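Local coordinates for protein D-alanyl-D-alanine carboxypeptidase (Streptococcus pneumoniae R6, PDB 1XP4) that probably trims the terminal D-alanine from cell-wall peptide precursors as a penicillin-binding serine carboxypeptidase, and so regulates peptidoglycan synthesis, at residues G118-K130 with N143-Y157. Sequence-based numbering, arbitrary orientation.
Sequences GSEKDFVDMMRAK and NTTGLNNETLGDNIY
Glu-120, in the first turn of helix 120-133, holds Thr-144 by two bonds to a single oxygen. Its OE2 accepts from Thr-144 OG1 at 2.8 Å and from Thr-144 N at 3.0 Å, the latter nearly straight (169°), and the two donors come from opposite faces of the carboxylate plane. The chain reaches this far because CG stands anti to the backbone N (chi1 180°) and runs on extended. Water 1 adds a third donor to OE2 and also meets Thr-145 OG1, while OE1 takes water 2, shared with Asn-155 O, and the hydroxyl of Tyr-71. Thr-144 CG2, on the other branch, packs 3.3 Å from Phe-123 CD2 and against the selenium of Met-127. Further round the helix, the Tyr-157 ring packs against Val-124 and the aliphatic part of Lys-121, Tyr-157 CE2 lying 3.5 Å from Lys-121 CG. The guanidinium of Arg-128 stacks on one ring face in a cation-pi contact, planes 30° apart, and its NH2 also bonds Val-141 O. At the ring edge Tyr-157 OH donates to Asp-125 OD1, and the salt bridge from Lys-121 NZ to Asp-125 OD2 (2.8 Å) steadies that carboxylate. On either side of Thr-144 in sequence, Asn-143 OD1 accepts from Gly-146 N in an Asx motif and Thr-145 OG1 from Leu-147 N in an ST turn. Thr-145 O accepts from Lys-44 NZ, the predicted proton acceptor, placing this helix-loop contact beside the probable SxxK active site of an S11 penicillin-binding protein.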
loop_
_atom_site.group_PDB
_atom_site.type_symbol
_atom_site.label_atom_id
_atom_site.label_comp_id
_atom_site.label_asym_id
_atom_site.label_seq_id
_atom_site.Cartn_x
_atom_site.Cartn_y
_atom_site.Cartn_z
ATOM N N GLY A 118 -6.837 23.655 1.827
ATOM C CA GLY A 118 -7.730 24.733 2.207
ATOM C C GLY A 118 -9.074 24.218 2.657
ATOM O O GLY A 118 -9.645 24.696 3.636
ATOM N N SER A 119 -9.590 23.233 1.941
ATOM C CA SER A 119 -10.882 22.652 2.288
ATOM C C SER A 119 -10.896 21.160 1.968
ATOM O O SER A 119 -10.112 20.679 1.150
ATOM C CB SER A 119 -12.001 23.352 1.513
ATOM O OG SER A 119 -11.904 23.095 0.122
ATOM N N GLU A 120 -11.781 20.421 2.618
ATOM C CA GLU A 120 -11.861 19.004 2.337
ATOM C C GLU A 120 -12.253 18.814 0.862
ATOM O O GLU A 120 -11.775 17.897 0.199
ATOM C CB GLU A 120 -12.879 18.338 3.265
ATOM C CG GLU A 120 -13.012 16.856 3.016
ATOM C CD GLU A 120 -13.811 16.134 4.076
ATOM O OE1 GLU A 120 -14.830 16.699 4.537
ATOM O OE2 GLU A 120 -13.426 14.994 4.429
ATOM N N LYS A 121 -13.100 19.698 0.341
ATOM C CA LYS A 121 -13.525 19.595 -1.048
ATOM C C LYS A 121 -12.356 19.619 -2.016
ATOM O O LYS A 121 -12.246 18.759 -2.890
ATOM C CB LYS A 121 -14.466 20.727 -1.436
ATOM C CG LYS A 121 -14.804 20.652 -2.916
ATOM C CD LYS A 121 -15.505 21.886 -3.458
ATOM C CE LYS A 121 -15.781 21.728 -4.965
ATOM N NZ LYS A 121 -14.541 21.477 -5.751
ATOM N N ASP A 122 -11.504 20.632 -1.890
ATOM C CA ASP A 122 -10.352 20.736 -2.771
ATOM C C ASP A 122 -9.496 19.499 -2.584
ATOM O O ASP A 122 -9.009 18.923 -3.559
ATOM C CB ASP A 122 -9.534 21.994 -2.460
ATOM C CG ASP A 122 -10.306 23.277 -2.744
ATOM O OD1 ASP A 122 -10.878 23.397 -3.848
ATOM O OD2 ASP A 122 -10.338 24.169 -1.867
ATOM N N PHE A 123 -9.325 19.078 -1.333
ATOM C CA PHE A 123 -8.527 17.887 -1.065
ATOM C C PHE A 123 -9.109 16.675 -1.809
ATOM O O PHE A 123 -8.365 15.877 -2.384
ATOM C CB PHE A 123 -8.458 17.590 0.437
ATOM C CG PHE A 123 -7.352 16.650 0.802
ATOM C CD1 PHE A 123 -6.049 17.114 0.944
ATOM C CD2 PHE A 123 -7.597 15.293 0.957
ATOM C CE1 PHE A 123 -5.003 16.236 1.236
ATOM C CE2 PHE A 123 -6.559 14.405 1.248
ATOM C CZ PHE A 123 -5.258 14.881 1.388
ATOM N N VAL A 124 -10.434 16.540 -1.802
ATOM C CA VAL A 124 -11.075 15.430 -2.500
ATOM C C VAL A 124 -10.757 15.468 -3.999
ATOM O O VAL A 124 -10.502 14.430 -4.619
ATOM C CB VAL A 124 -12.613 15.433 -2.313
ATOM C CG1 VAL A 124 -13.247 14.389 -3.237
ATOM C CG2 VAL A 124 -12.970 15.128 -0.847
ATOM N N ASP A 125 -10.767 16.661 -4.582
ATOM C CA ASP A 125 -10.457 16.778 -5.991
ATOM C C ASP A 125 -9.026 16.311 -6.193
ATOM O O ASP A 125 -8.684 15.741 -7.233
ATOM C CB ASP A 125 -10.622 18.222 -6.461
ATOM C CG ASP A 125 -12.075 18.682 -6.442
ATOM O OD1 ASP A 125 -12.975 17.858 -6.725
ATOM O OD2 ASP A 125 -12.316 19.873 -6.155
HETATM N N MSE A 126 -8.186 16.546 -5.193
HETATM C CA MSE A 126 -6.803 16.120 -5.280
HETATM C C MSE A 126 -6.740 14.600 -5.248
HETATM O O MSE A 126 -5.991 13.988 -6.015
HETATM C CB MSE A 126 -5.977 16.702 -4.128
HETATM C CG MSE A 126 -5.537 18.142 -4.339
HETATM SE SE MSE A 126 -4.534 18.891 -2.864
HETATM C CE MSE A 126 -3.079 17.626 -2.814
HETATM N N MSE A 127 -7.522 13.975 -4.373
HETATM C CA MSE A 127 -7.480 12.524 -4.321
HETATM C C MSE A 127 -8.150 11.898 -5.541
HETATM O O MSE A 127 -7.823 10.771 -5.931
HETATM C CB MSE A 127 -8.057 11.982 -2.991
HETATM C CG MSE A 127 -9.157 12.789 -2.329
HETATM SE SE MSE A 127 -9.414 12.389 -0.413
HETATM C CE MSE A 127 -9.692 10.476 -0.491
ATOM N N ARG A 128 -9.066 12.629 -6.170
ATOM C CA ARG A 128 -9.713 12.111 -7.371
ATOM C C ARG A 128 -8.689 12.124 -8.499
ATOM O O ARG A 128 -8.649 11.222 -9.335
ATOM C CB ARG A 128 -10.912 12.973 -7.773
ATOM C CG ARG A 128 -12.088 12.852 -6.848
ATOM C CD ARG A 128 -13.265 13.691 -7.301
ATOM N NE ARG A 128 -14.415 13.503 -6.420
ATOM C CZ ARG A 128 -15.604 14.069 -6.609
ATOM N NH1 ARG A 128 -15.797 14.860 -7.655
ATOM N NH2 ARG A 128 -16.600 13.846 -5.755
ATOM N N ALA A 129 -7.856 13.157 -8.509
ATOM C CA ALA A 129 -6.848 13.300 -9.541
ATOM C C ALA A 129 -5.768 12.259 -9.365
ATOM O O ALA A 129 -5.372 11.597 -10.328
ATOM C CB ALA A 129 -6.246 14.686 -9.493
ATOM N N LYS A 130 -5.295 12.119 -8.129
ATOM C CA LYS A 130 -4.250 11.158 -7.805
ATOM C C LYS A 130 -4.659 9.743 -8.215
ATOM O O LYS A 130 -3.862 8.999 -8.783
ATOM C CB LYS A 130 -3.949 11.203 -6.306
ATOM C CG LYS A 130 -2.870 10.233 -5.861
ATOM C CD LYS A 130 -1.558 10.437 -6.624
ATOM C CE LYS A 130 -0.876 11.765 -6.292
ATOM N NZ LYS A 130 0.487 11.858 -6.908
ATOM N N ASN A 143 -15.296 12.186 0.335
ATOM C CA ASN A 143 -14.664 12.725 1.534
ATOM C C ASN A 143 -13.310 12.100 1.807
ATOM O O ASN A 143 -12.933 11.108 1.187
ATOM C CB ASN A 143 -15.569 12.603 2.773
ATOM C CG ASN A 143 -16.164 11.220 2.951
ATOM O OD1 ASN A 143 -15.451 10.234 3.123
ATOM N ND2 ASN A 143 -17.487 11.148 2.924
ATOM N N THR A 144 -12.584 12.696 2.742
ATOM C CA THR A 144 -11.249 12.243 3.086
ATOM C C THR A 144 -11.188 11.260 4.229
ATOM O O THR A 144 -10.119 10.753 4.538
ATOM C CB THR A 144 -10.373 13.418 3.493
ATOM O OG1 THR A 144 -10.860 13.958 4.729
ATOM C CG2 THR A 144 -10.420 14.495 2.441
ATOM N N THR A 145 -12.319 10.987 4.862
ATOM C CA THR A 145 -12.327 10.093 6.014
ATOM C C THR A 145 -12.791 8.671 5.767
ATOM O O THR A 145 -12.162 7.723 6.223
ATOM C CB THR A 145 -13.178 10.686 7.145
ATOM O OG1 THR A 145 -14.524 10.848 6.687
ATOM C CG2 THR A 145 -12.644 12.048 7.555
ATOM N N GLY A 146 -13.893 8.516 5.048
ATOM C CA GLY A 146 -14.403 7.184 4.795
ATOM C C GLY A 146 -15.747 7.044 5.476
ATOM O O GLY A 146 -16.436 6.037 5.316
ATOM N N LEU A 147 -16.120 8.056 6.252
ATOM C CA LEU A 147 -17.409 8.056 6.932
ATOM C C LEU A 147 -18.508 8.173 5.871
ATOM O O LEU A 147 -18.239 8.423 4.690
ATOM C CB LEU A 147 -17.537 9.268 7.857
ATOM C CG LEU A 147 -16.565 9.552 8.991
ATOM C CD1 LEU A 147 -16.521 11.060 9.225
ATOM C CD2 LEU A 147 -16.999 8.824 10.236
ATOM N N ASN A 148 -19.749 8.001 6.307
ATOM C CA ASN A 148 -20.878 8.145 5.415
ATOM C C ASN A 148 -21.248 9.623 5.530
ATOM O O ASN A 148 -21.051 10.229 6.584
ATOM C CB ASN A 148 -22.017 7.251 5.885
ATOM C CG ASN A 148 -23.214 7.306 4.971
ATOM O OD1 ASN A 148 -24.052 8.198 5.088
ATOM N ND2 ASN A 148 -23.297 6.358 4.041
ATOM N N ASN A 149 -21.762 10.216 4.459
ATOM C CA ASN A 149 -22.125 11.626 4.504
ATOM C C ASN A 149 -23.176 11.983 5.563
ATOM O O ASN A 149 -23.165 13.088 6.109
ATOM C CB ASN A 149 -22.601 12.091 3.130
ATOM C CG ASN A 149 -21.457 12.316 2.162
ATOM O OD1 ASN A 149 -20.319 12.552 2.570
ATOM N ND2 ASN A 149 -21.758 12.268 0.868
ATOM N N GLU A 150 -24.085 11.061 5.858
ATOM C CA GLU A 150 -25.116 11.336 6.855
ATOM C C GLU A 150 -24.468 11.704 8.179
ATOM O O GLU A 150 -25.110 12.297 9.043
ATOM C CB GLU A 150 -26.024 10.119 7.069
ATOM C CG GLU A 150 -26.687 9.583 5.802
ATOM C CD GLU A 150 -27.682 8.462 6.088
ATOM O OE1 GLU A 150 -27.522 7.779 7.126
ATOM O OE2 GLU A 150 -28.612 8.257 5.271
ATOM N N THR A 151 -23.196 11.342 8.334
ATOM C CA THR A 151 -22.457 11.633 9.560
ATOM C C THR A 151 -21.869 13.028 9.477
ATOM O O THR A 151 -21.546 13.636 10.493
ATOM C CB THR A 151 -21.283 10.647 9.774
ATOM O OG1 THR A 151 -21.775 9.304 9.810
ATOM C CG2 THR A 151 -20.566 10.951 11.084
ATOM N N LEU A 152 -21.731 13.528 8.256
ATOM C CA LEU A 152 -21.157 14.841 8.034
ATOM C C LEU A 152 -22.205 15.934 7.883
ATOM O O LEU A 152 -21.865 17.078 7.595
ATOM C CB LEU A 152 -20.283 14.811 6.784
ATOM C CG LEU A 152 -19.259 13.681 6.737
ATOM C CD1 LEU A 152 -18.453 13.768 5.455
ATOM C CD2 LEU A 152 -18.359 13.781 7.950
ATOM N N GLY A 153 -23.473 15.585 8.066
ATOM C CA GLY A 153 -24.522 16.578 7.927
ATOM C C GLY A 153 -24.405 17.420 6.662
ATOM O O GLY A 153 -24.487 16.904 5.544
ATOM N N ASP A 154 -24.208 18.722 6.836
ATOM C CA ASP A 154 -24.088 19.648 5.714
ATOM C C ASP A 154 -22.685 19.736 5.109
ATOM O O ASP A 154 -22.520 20.243 4.000
ATOM C CB ASP A 154 -24.529 21.051 6.143
ATOM C CG ASP A 154 -24.805 21.151 7.632
ATOM O OD1 ASP A 154 -23.941 20.749 8.445
ATOM O OD2 ASP A 154 -25.895 21.645 7.986
ATOM N N ASN A 155 -21.685 19.243 5.829
ATOM C CA ASN A 155 -20.307 19.297 5.352
ATOM C C ASN A 155 -19.955 18.218 4.330
ATOM O O ASN A 155 -18.904 17.585 4.415
ATOM C CB ASN A 155 -19.349 19.212 6.541
ATOM C CG ASN A 155 -19.545 20.350 7.525
ATOM O OD1 ASN A 155 -19.134 21.484 7.270
ATOM N ND2 ASN A 155 -20.188 20.055 8.657
ATOM N N ILE A 156 -20.833 18.018 3.355
ATOM C CA ILE A 156 -20.592 17.016 2.326
ATOM C C ILE A 156 -20.190 17.695 1.031
ATOM O O ILE A 156 -20.461 18.877 0.826
ATOM C CB ILE A 156 -21.846 16.158 2.029
ATOM C CG1 ILE A 156 -22.939 17.040 1.422
ATOM C CG2 ILE A 156 -22.326 15.462 3.300
ATOM C CD1 ILE A 156 -24.099 16.264 0.890
ATOM N N TYR A 157 -19.554 16.927 0.157
ATOM C CA TYR A 157 -19.108 17.425 -1.132
ATOM C C TYR A 157 -20.297 17.962 -1.929
ATOM O O TYR A 157 -21.382 17.380 -1.917
ATOM C CB TYR A 157 -18.424 16.294 -1.909
ATOM C CG TYR A 157 -17.621 16.763 -3.092
ATOM C CD1 TYR A 157 -18.238 17.075 -4.301
ATOM C CD2 TYR A 157 -16.245 16.942 -2.990
ATOM C CE1 TYR A 157 -17.502 17.560 -5.383
ATOM C CE2 TYR A 157 -15.501 17.428 -4.062
ATOM C CZ TYR A 157 -16.138 17.734 -5.256
ATOM O OH TYR A 157 -15.409 18.218 -6.315
HETATM O O HOH W 1 -15.444 13.828 6.198
HETATM O O HOH W 2 -16.542 18.485 3.601
#